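Local coordinates for protein glucuronan lyase A (Trichoderma reesei, PDB 2ZZJ) that probably cleaves beta-1,4-linked glucuronan chains from within as a calcium-binding lyase of polysaccharide lyase family 20, built as a beta-jelly roll, at residues A[2-14]-A[24-38]. Sequence-based numbering, arbitrary orientation.
Sequences RSFYNDGHLNGWD and VSEVSNVVFKGTSAL. With CA (calcium ion), chain B.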
loop_
_atom_site.group_PDB
_atom_site.type_symbol
_atom_site.label_atom_id
_atom_site.label_comp_id
_atom_site.label_asym_id
_atom_site.label_seq_id
_atom_site.Cartn_x
_atom_site.Cartn_y
_atom_site.Cartn_z
ATOM N N ARG A 2 13.194 -5.113 -14.105
ATOM C CA ARG A 2 12.580 -4.130 -13.221
ATOM C C ARG A 2 12.096 -2.953 -14.054
ATOM O O ARG A 2 12.849 -2.449 -14.890
ATOM C CB ARG A 2 13.644 -3.645 -12.249
ATOM C CG ARG A 2 13.273 -3.634 -10.819
ATOM C CD ARG A 2 14.538 -3.721 -9.942
ATOM N NE ARG A 2 15.632 -2.901 -10.447
ATOM C CZ ARG A 2 16.804 -2.724 -9.825
ATOM N NH1 ARG A 2 17.054 -3.318 -8.652
ATOM N NH2 ARG A 2 17.730 -1.930 -10.383
ATOM N N SER A 3 10.869 -2.491 -13.831
ATOM C CA SER A 3 10.429 -1.236 -14.448
ATOM C C SER A 3 10.595 -0.058 -13.507
ATOM O O SER A 3 10.627 1.109 -13.928
ATOM C CB SER A 3 8.982 -1.377 -14.910
ATOM O OG SER A 3 8.171 -1.642 -13.784
ATOM N N PHE A 4 10.745 -0.337 -12.210
ATOM C CA PHE A 4 10.928 0.734 -11.237
ATOM C C PHE A 4 11.798 0.221 -10.102
ATOM O O PHE A 4 11.634 -0.935 -9.689
ATOM C CB PHE A 4 9.567 1.201 -10.668
ATOM C CG PHE A 4 9.671 2.270 -9.611
ATOM C CD1 PHE A 4 10.094 3.565 -9.908
ATOM C CD2 PHE A 4 9.323 1.967 -8.292
ATOM C CE1 PHE A 4 10.170 4.547 -8.902
ATOM C CE2 PHE A 4 9.396 2.925 -7.281
ATOM C CZ PHE A 4 9.812 4.207 -7.565
ATOM N N TYR A 5 12.700 1.065 -9.604
ATOM C CA TYR A 5 13.498 0.726 -8.421
ATOM C C TYR A 5 13.752 1.987 -7.642
ATOM O O TYR A 5 14.148 3.037 -8.227
ATOM C CB TYR A 5 14.833 0.044 -8.789
ATOM C CG TYR A 5 15.750 -0.101 -7.600
ATOM C CD1 TYR A 5 15.390 -0.914 -6.499
ATOM C CD2 TYR A 5 16.980 0.577 -7.552
ATOM C CE1 TYR A 5 16.243 -1.034 -5.372
ATOM C CE2 TYR A 5 17.830 0.476 -6.427
ATOM C CZ TYR A 5 17.465 -0.334 -5.361
ATOM O OH TYR A 5 18.295 -0.460 -4.257
ATOM N N ASN A 6 13.516 1.940 -6.342
ATOM C CA ASN A 6 13.884 3.078 -5.485
ATOM C C ASN A 6 14.597 2.615 -4.238
ATOM O O ASN A 6 14.051 1.805 -3.467
ATOM C CB ASN A 6 12.662 3.917 -5.108
ATOM C CG ASN A 6 13.039 5.191 -4.357
ATOM O OD1 ASN A 6 13.149 5.203 -3.126
ATOM N ND2 ASN A 6 13.224 6.302 -5.110
ATOM N N ASP A 7 15.814 3.131 -4.024
ATOM C CA ASP A 7 16.641 2.693 -2.896
ATOM C C ASP A 7 16.443 3.517 -1.623
ATOM O O ASP A 7 17.342 3.551 -0.759
ATOM C CB ASP A 7 18.130 2.754 -3.264
ATOM C CG ASP A 7 18.624 4.192 -3.441
ATOM O OD1 ASP A 7 17.779 5.102 -3.596
ATOM O OD2 ASP A 7 19.870 4.401 -3.444
ATOM N N GLY A 8 15.279 4.129 -1.458
ATOM C CA GLY A 8 15.002 4.891 -0.223
ATOM C C GLY A 8 15.445 6.338 -0.360
ATOM O O GLY A 8 16.088 6.879 0.541
ATOM N N HIS A 9 15.058 6.963 -1.471
ATOM C CA HIS A 9 15.337 8.371 -1.763
ATOM C C HIS A 9 14.097 9.057 -2.359
ATOM O O HIS A 9 13.228 8.425 -2.990
ATOM C CB HIS A 9 16.485 8.484 -2.780
ATOM C CG HIS A 9 17.856 8.397 -2.178
ATOM N ND1 HIS A 9 18.675 7.298 -2.336
ATOM C CD2 HIS A 9 18.548 9.274 -1.405
ATOM C CE1 HIS A 9 19.814 7.508 -1.701
ATOM N NE2 HIS A 9 19.755 8.695 -1.115
ATOM N N LEU A 10 14.022 10.369 -2.186
ATOM C CA LEU A 10 12.958 11.122 -2.760
ATOM C C LEU A 10 13.027 11.064 -4.275
ATOM O O LEU A 10 12.000 11.030 -4.944
ATOM C CB LEU A 10 13.013 12.582 -2.286
ATOM C CG LEU A 10 12.650 12.793 -0.803
ATOM C CD1 LEU A 10 12.779 14.291 -0.452
ATOM C CD2 LEU A 10 11.248 12.267 -0.500
ATOM N N ASN A 11 14.238 11.035 -4.821
ATOM C CA ASN A 11 14.358 11.039 -6.283
ATOM C C ASN A 11 13.688 9.810 -6.908
ATOM O O ASN A 11 13.932 8.683 -6.446
ATOM C CB ASN A 11 15.802 11.089 -6.723
ATOM C CG ASN A 11 15.928 11.405 -8.229
ATOM O OD1 ASN A 11 15.001 11.951 -8.844
ATOM N ND2 ASN A 11 17.033 11.030 -8.817
ATOM N N GLY A 12 12.842 10.036 -7.907
ATOM C CA GLY A 12 12.334 8.947 -8.734
ATOM C C GLY A 12 10.867 8.708 -8.510
ATOM O O GLY A 12 10.232 8.032 -9.304
ATOM N N TRP A 13 10.327 9.232 -7.409
ATOM C CA TRP A 13 8.882 9.178 -7.165
ATOM C C TRP A 13 8.266 10.351 -7.903
ATOM O O TRP A 13 8.862 11.432 -7.943
ATOM C CB TRP A 13 8.585 9.324 -5.675
ATOM C CG TRP A 13 9.196 8.234 -4.871
ATOM C CD1 TRP A 13 10.321 8.309 -4.107
ATOM C CD2 TRP A 13 8.705 6.895 -4.746
ATOM N NE1 TRP A 13 10.566 7.088 -3.510
ATOM C CE2 TRP A 13 9.592 6.202 -3.907
ATOM C CE3 TRP A 13 7.594 6.218 -5.269
ATOM C CZ2 TRP A 13 9.399 4.844 -3.555
ATOM C CZ3 TRP A 13 7.404 4.864 -4.919
ATOM C CH2 TRP A 13 8.308 4.205 -4.062
ATOM N N ASP A 14 7.105 10.112 -8.499
ATOM C CA ASP A 14 6.372 11.129 -9.262
ATOM C C ASP A 14 5.806 12.227 -8.381
ATOM O O ASP A 14 5.725 13.394 -8.803
ATOM C CB ASP A 14 5.251 10.440 -10.051
ATOM C CG ASP A 14 5.801 9.446 -11.094
ATOM O OD1 ASP A 14 6.649 9.877 -11.916
ATOM O OD2 ASP A 14 5.419 8.249 -11.103
ATOM N N VAL A 24 7.419 13.422 5.023
ATOM C CA VAL A 24 8.091 12.359 4.266
ATOM C C VAL A 24 9.495 12.890 4.072
ATOM O O VAL A 24 9.690 13.953 3.435
ATOM C CB VAL A 24 7.461 12.113 2.871
ATOM C CG1 VAL A 24 8.280 11.085 2.058
ATOM C CG2 VAL A 24 5.985 11.636 2.971
ATOM N N SER A 25 10.478 12.195 4.610
ATOM C CA SER A 25 11.848 12.680 4.507
ATOM C C SER A 25 12.834 11.549 4.298
ATOM O O SER A 25 12.506 10.384 4.565
ATOM C CB SER A 25 12.204 13.457 5.779
ATOM O OG SER A 25 12.128 12.602 6.897
ATOM N N GLU A 26 14.043 11.883 3.835
ATOM C CA GLU A 26 15.132 10.899 3.760
ATOM C C GLU A 26 15.912 10.870 5.046
ATOM O O GLU A 26 16.198 11.933 5.625
ATOM C CB GLU A 26 16.104 11.243 2.617
ATOM C CG GLU A 26 15.448 11.404 1.330
ATOM C CD GLU A 26 16.413 11.757 0.225
ATOM O OE1 GLU A 26 17.520 12.273 0.530
ATOM O OE2 GLU A 26 16.058 11.539 -0.942
ATOM N N VAL A 27 16.241 9.661 5.514
ATOM C CA VAL A 27 17.018 9.483 6.732
ATOM C C VAL A 27 18.163 8.522 6.443
ATOM O O VAL A 27 18.107 7.771 5.466
ATOM C CB VAL A 27 16.129 8.943 7.898
ATOM C CG1 VAL A 27 14.964 9.902 8.172
ATOM C CG2 VAL A 27 15.598 7.493 7.592
ATOM N N SER A 28 19.209 8.573 7.271
ATOM C CA SER A 28 20.347 7.680 7.155
ATOM C C SER A 28 20.592 6.829 8.403
ATOM O O SER A 28 21.494 5.972 8.414
ATOM C CB SER A 28 21.609 8.483 6.756
ATOM O OG SER A 28 21.728 9.659 7.560
ATOM N N ASN A 29 19.782 7.036 9.443
ATOM C CA ASN A 29 19.948 6.302 10.715
ATOM C C ASN A 29 19.133 5.034 10.867
ATOM O O ASN A 29 19.485 4.163 11.653
ATOM C CB ASN A 29 19.693 7.208 11.930
ATOM C CG ASN A 29 18.280 7.785 11.959
ATOM O OD1 ASN A 29 17.625 7.940 10.917
ATOM N ND2 ASN A 29 17.812 8.133 13.163
ATOM N N VAL A 30 18.026 4.939 10.129
ATOM C CA VAL A 30 17.155 3.767 10.179
ATOM C C VAL A 30 16.987 3.385 8.716
ATOM O O VAL A 30 16.264 4.048 7.986
ATOM C CB VAL A 30 15.780 4.102 10.818
ATOM C CG1 VAL A 30 14.861 2.871 10.808
ATOM C CG2 VAL A 30 15.955 4.655 12.272
ATOM N N VAL A 31 17.724 2.366 8.296
ATOM C CA VAL A 31 17.888 2.047 6.873
ATOM C C VAL A 31 17.850 0.535 6.689
ATOM O O VAL A 31 18.419 -0.193 7.490
ATOM C CB VAL A 31 19.223 2.633 6.328
ATOM C CG1 VAL A 31 19.568 2.047 4.974
ATOM C CG2 VAL A 31 19.141 4.153 6.246
ATOM N N PHE A 32 17.182 0.051 5.632
ATOM C CA PHE A 32 17.200 -1.367 5.365
ATOM C C PHE A 32 18.450 -1.810 4.560
ATOM O O PHE A 32 19.087 -2.810 4.892
ATOM C CB PHE A 32 15.904 -1.813 4.652
ATOM C CG PHE A 32 15.906 -3.265 4.257
ATOM C CD1 PHE A 32 15.907 -4.269 5.239
ATOM C CD2 PHE A 32 15.916 -3.629 2.907
ATOM C CE1 PHE A 32 15.938 -5.627 4.892
ATOM C CE2 PHE A 32 15.936 -4.998 2.533
ATOM C CZ PHE A 32 15.957 -6.001 3.537
ATOM N N LYS A 33 18.785 -1.074 3.517
ATOM C CA LYS A 33 19.923 -1.413 2.647
ATOM C C LYS A 33 20.549 -0.101 2.212
ATOM O O LYS A 33 19.832 0.901 2.049
ATOM C CB LYS A 33 19.428 -2.225 1.438
ATOM C CG LYS A 33 20.518 -2.874 0.606
ATOM C CD LYS A 33 19.973 -3.585 -0.664
ATOM C CE LYS A 33 18.991 -4.733 -0.337
ATOM N NZ LYS A 33 18.517 -5.544 -1.548
ATOM N N GLY A 34 21.874 -0.086 2.009
ATOM C CA GLY A 34 22.531 1.156 1.585
ATOM C C GLY A 34 22.563 2.172 2.710
ATOM O O GLY A 34 22.610 1.801 3.870
ATOM N N THR A 35 22.503 3.455 2.383
ATOM C CA THR A 35 22.705 4.495 3.397
ATOM C C THR A 35 21.517 5.435 3.512
ATOM O O THR A 35 21.607 6.495 4.140
ATOM C CB THR A 35 23.966 5.352 3.058
ATOM O OG1 THR A 35 23.789 5.967 1.777
ATOM C CG2 THR A 35 25.191 4.483 2.995
ATOM N N SER A 36 20.393 5.068 2.898
ATOM C CA SER A 36 19.250 5.949 2.873
ATOM C C SER A 36 17.972 5.144 2.993
ATOM O O SER A 36 17.899 4.020 2.484
ATOM C CB SER A 36 19.225 6.702 1.552
ATOM O OG SER A 36 18.347 7.803 1.656
ATOM N N ALA A 37 16.984 5.714 3.669
ATOM C CA ALA A 37 15.608 5.185 3.597
ATOM C C ALA A 37 14.632 6.356 3.695
ATOM O O ALA A 37 15.060 7.492 3.923
ATOM C CB ALA A 37 15.380 4.183 4.695
ATOM N N LEU A 38 13.333 6.088 3.573
ATOM C CA LEU A 38 12.328 7.128 3.705
ATOM C C LEU A 38 11.597 6.963 5.000
ATOM O O LEU A 38 11.284 5.838 5.369
ATOM C CB LEU A 38 11.329 7.068 2.556
ATOM C CG LEU A 38 11.927 7.374 1.181
ATOM C CD1 LEU A 38 10.889 7.167 0.065
ATOM C CD2 LEU A 38 12.485 8.814 1.119
HETATM CA CA CA B . 18.159 2.166 1.018
HETATM O O HOH W 1 16.839 11.744 -3.337
HETATM O O HOH W 2 19.974 3.568 0.062
HETATM O O HOH W 3 18.447 0.464 -0.663
#
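With OG of Ser36 set opposite its own backbone N (chi1 -164°) and CG of His9 turned beside its backbone N (chi1 -83°), the serine comes over one face of the imidazole while its hydroxyl reaches the adjoining backbone. This corner of the beta-jelly roll illustrates how a metal ion and a few polar bonds join a loop to a beta hairpin: residues 7-14 leave one sheet for the other and pass alongside the hairpin made by strands 23-27 and 37-43. Ser36 OG donates to Gly8 O (2.7 Å), and Ser36 CB makes a CH-pi contact 3.6 Å from the centroid of the His9 ring. The imidazole is fixed in its rotation by a nearly straight bond from ND1 to Asp7 OD1 (2.7 Å), which lies in the ring plane. Beside them the carbonyl oxygens of Asp7, Lys33 and Ser36 bind calcium, with two waters and the carboxylate of Asp222 completing the site. Asn6 shapes the loop through an Asx turn, its OD1 accepting from both Gly8 N and His9 N. Further along, Leu38 divides its methyls between two loop residues, CD1 passing Trp13 NE1 at 3.6 Å and CD2 meeting Leu10 CD2. Glu26, extended beyond CG, brings OE2 to the edge of the His9 ring, its carboxylate plane turned 75° from the imidazole; the anti lone pair of its OE2 receives Leu10 N at 2.7 Å, and the same oxygen accepts from a water that in turn takes the N-H of Asn11.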